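Local coordinates for protein type C neurotoxin (Clostridium botulinum, PDB 3PME) that probably binds gangliosides and phospholipid at the nerve-cell surface, being the receptor-binding domain of a botulinum C/D mosaic neurotoxin, at residues A[239-244]-A[368-373]. Sequence-based numbering, arbitrary orientation.
Sequences MINYNY and LLADIY
N241 and Y244 meet the strand residue A370 within the C-terminal trefoil-type half of the receptor-binding domain, across a contact that has no direct hydrogen bond between the segments. Strand 238-241 pairs antiparallel with 403-406, whereas 366-373 runs between 356-360 and 383-389 in a different sheet, so the contact joins two sheets and does not extend one. At N241, whose CA is 6.4 Å from that of A370, the side chain stands with CG anti to the backbone N (chi1 -172°). The amide thereby reaches the A370 methyl, with both CG and ND2 of N241 at 3.4 Å from A370 CB. Its two polar ends have other tasks: ND2 donates to the carbonyl of S400, whose backbone also bonds to A370, while OD1 accepts from N243 N. That second bond, 2.9 Å between N243 N and N241 OD1 with an N-H...O angle of 160°, defines an Asx turn. Superposed on it is a type I beta turn from N241 to Y244, closed by Y244 N bonding to N241 O, so the strand end and the turn share one residue. N243 then lays its CB over the centre of one face of the Y244 ring, 3.6 Å above the plane, and its OD1 is hydrogen-bonded to T399. Y244 presents the ring edge to A370: A370 CB lies near the ring plane, 4.0 Å from Y244 CE2. The ring also packs edge-to-face with Y384. Besides the link through S400, a water bridges the two segments: it accepts from N243 ND2, bonds to Y244 OH at 2.7 Å and donates to A370 O at 2.7 Å.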
loop_
_atom_site.group_PDB
_atom_site.type_symbol
_atom_site.label_atom_id
_atom_site.label_comp_id
_atom_site.label_asym_id
_atom_site.label_seq_id
_atom_site.Cartn_x
_atom_site.Cartn_y
_atom_site.Cartn_z
ATOM N N MET A 239 1.127 -9.037 12.543
ATOM C CA MET A 239 -0.290 -9.076 12.234
ATOM C C MET A 239 -1.056 -8.204 13.219
ATOM O O MET A 239 -0.930 -8.377 14.427
ATOM C CB MET A 239 -0.790 -10.514 12.289
ATOM C CG MET A 239 -2.265 -10.675 11.990
ATOM S SD MET A 239 -2.670 -12.436 11.990
ATOM C CE MET A 239 -4.405 -12.389 11.547
ATOM N N ILE A 240 -1.823 -7.250 12.703
ATOM C CA ILE A 240 -2.613 -6.384 13.558
ATOM C C ILE A 240 -4.071 -6.336 13.134
ATOM O O ILE A 240 -4.408 -6.496 11.957
ATOM C CB ILE A 240 -2.064 -4.932 13.596
ATOM C CG1 ILE A 240 -1.967 -4.353 12.182
ATOM C CG2 ILE A 240 -0.708 -4.896 14.301
ATOM C CD1 ILE A 240 -1.921 -2.820 12.153
ATOM N N ASN A 241 -4.935 -6.124 14.111
ATOM C CA ASN A 241 -6.291 -5.723 13.831
ATOM C C ASN A 241 -6.327 -4.223 13.539
ATOM O O ASN A 241 -5.628 -3.444 14.182
ATOM C CB ASN A 241 -7.186 -6.038 15.018
ATOM C CG ASN A 241 -8.639 -5.810 14.706
ATOM O OD1 ASN A 241 -9.182 -4.736 14.967
ATOM N ND2 ASN A 241 -9.273 -6.807 14.104
ATOM N N TYR A 242 -7.145 -3.831 12.570
ATOM C CA TYR A 242 -7.297 -2.428 12.212
ATOM C C TYR A 242 -7.448 -1.536 13.439
ATOM O O TYR A 242 -6.913 -0.424 13.486
ATOM C CB TYR A 242 -8.536 -2.291 11.321
ATOM C CG TYR A 242 -8.739 -0.943 10.682
ATOM C CD1 TYR A 242 -9.355 0.088 11.373
ATOM C CD2 TYR A 242 -8.355 -0.724 9.373
ATOM C CE1 TYR A 242 -9.561 1.319 10.775
ATOM C CE2 TYR A 242 -8.554 0.501 8.767
ATOM C CZ TYR A 242 -9.151 1.515 9.476
ATOM O OH TYR A 242 -9.347 2.735 8.870
ATOM N N ASN A 243 -8.173 -2.026 14.439
ATOM C CA ASN A 243 -8.499 -1.217 15.607
ATOM C C ASN A 243 -7.372 -1.095 16.632
ATOM O O ASN A 243 -7.413 -0.217 17.494
ATOM C CB ASN A 243 -9.760 -1.749 16.297
ATOM C CG ASN A 243 -11.024 -1.539 15.471
ATOM O OD1 ASN A 243 -11.030 -0.769 14.505
ATOM N ND2 ASN A 243 -12.107 -2.211 15.857
ATOM N N TYR A 244 -6.385 -1.988 16.558
ATOM C CA TYR A 244 -5.368 -2.084 17.602
ATOM C C TYR A 244 -3.933 -2.159 17.048
ATOM O O TYR A 244 -3.244 -3.157 17.236
ATOM C CB TYR A 244 -5.693 -3.287 18.510
ATOM C CG TYR A 244 -7.127 -3.270 18.995
ATOM C CD1 TYR A 244 -7.591 -2.236 19.807
ATOM C CD2 TYR A 244 -8.035 -4.256 18.611
ATOM C CE1 TYR A 244 -8.906 -2.188 20.235
ATOM C CE2 TYR A 244 -9.353 -4.225 19.041
ATOM C CZ TYR A 244 -9.783 -3.185 19.852
ATOM O OH TYR A 244 -11.084 -3.140 20.281
ATOM N N LEU A 368 -12.683 -13.921 11.434
ATOM C CA LEU A 368 -11.873 -13.417 12.535
ATOM C C LEU A 368 -12.161 -11.945 12.811
ATOM O O LEU A 368 -12.261 -11.124 11.884
ATOM C CB LEU A 368 -10.385 -13.598 12.259
ATOM C CG LEU A 368 -9.903 -15.017 11.988
ATOM C CD1 LEU A 368 -8.375 -15.050 12.000
ATOM C CD2 LEU A 368 -10.466 -15.957 13.028
ATOM N N LEU A 369 -12.307 -11.612 14.087
ATOM C CA LEU A 369 -12.346 -10.209 14.478
ATOM C C LEU A 369 -11.620 -10.002 15.801
ATOM O O LEU A 369 -11.187 -10.967 16.437
ATOM C CB LEU A 369 -13.784 -9.674 14.513
ATOM C CG LEU A 369 -14.806 -10.389 15.389
ATOM C CD1 LEU A 369 -14.628 -10.037 16.856
ATOM C CD2 LEU A 369 -16.210 -10.009 14.949
ATOM N N ALA A 370 -11.452 -8.750 16.205
ATOM C CA ALA A 370 -10.835 -8.466 17.494
ATOM C C ALA A 370 -11.741 -7.555 18.309
ATOM O O ALA A 370 -12.313 -6.605 17.785
ATOM C CB ALA A 370 -9.459 -7.831 17.315
ATOM N N ASP A 371 -11.849 -7.841 19.599
ATOM C CA ASP A 371 -12.686 -7.040 20.491
ATOM C C ASP A 371 -12.290 -7.397 21.914
ATOM O O ASP A 371 -11.488 -8.318 22.134
ATOM C CB ASP A 371 -14.176 -7.353 20.248
ATOM C CG ASP A 371 -15.137 -6.286 20.819
ATOM O OD1 ASP A 371 -14.703 -5.302 21.460
ATOM O OD2 ASP A 371 -16.358 -6.458 20.615
ATOM N N ILE A 372 -12.855 -6.673 22.876
ATOM C CA ILE A 372 -12.656 -6.960 24.289
ATOM C C ILE A 372 -13.645 -8.048 24.699
ATOM O O ILE A 372 -14.860 -7.847 24.690
ATOM C CB ILE A 372 -12.857 -5.679 25.139
ATOM C CG1 ILE A 372 -11.817 -4.630 24.739
ATOM C CG2 ILE A 372 -12.771 -5.987 26.621
ATOM C CD1 ILE A 372 -12.117 -3.228 25.258
ATOM N N TYR A 373 -13.112 -9.219 25.020
ATOM C CA TYR A 373 -13.912 -10.361 25.434
ATOM C C TYR A 373 -13.415 -10.883 26.772
ATOM O O TYR A 373 -12.408 -10.405 27.309
ATOM C CB TYR A 373 -13.774 -11.497 24.406
ATOM C CG TYR A 373 -14.609 -11.315 23.156
ATOM C CD1 TYR A 373 -15.963 -11.618 23.160
ATOM C CD2 TYR A 373 -14.042 -10.873 21.964
ATOM C CE1 TYR A 373 -16.738 -11.470 22.027
ATOM C CE2 TYR A 373 -14.818 -10.728 20.815
ATOM C CZ TYR A 373 -16.164 -11.020 20.859
ATOM O OH TYR A 373 -16.956 -10.883 19.734
HETATM O O HOH W 1 -12.663 -3.986 18.291
#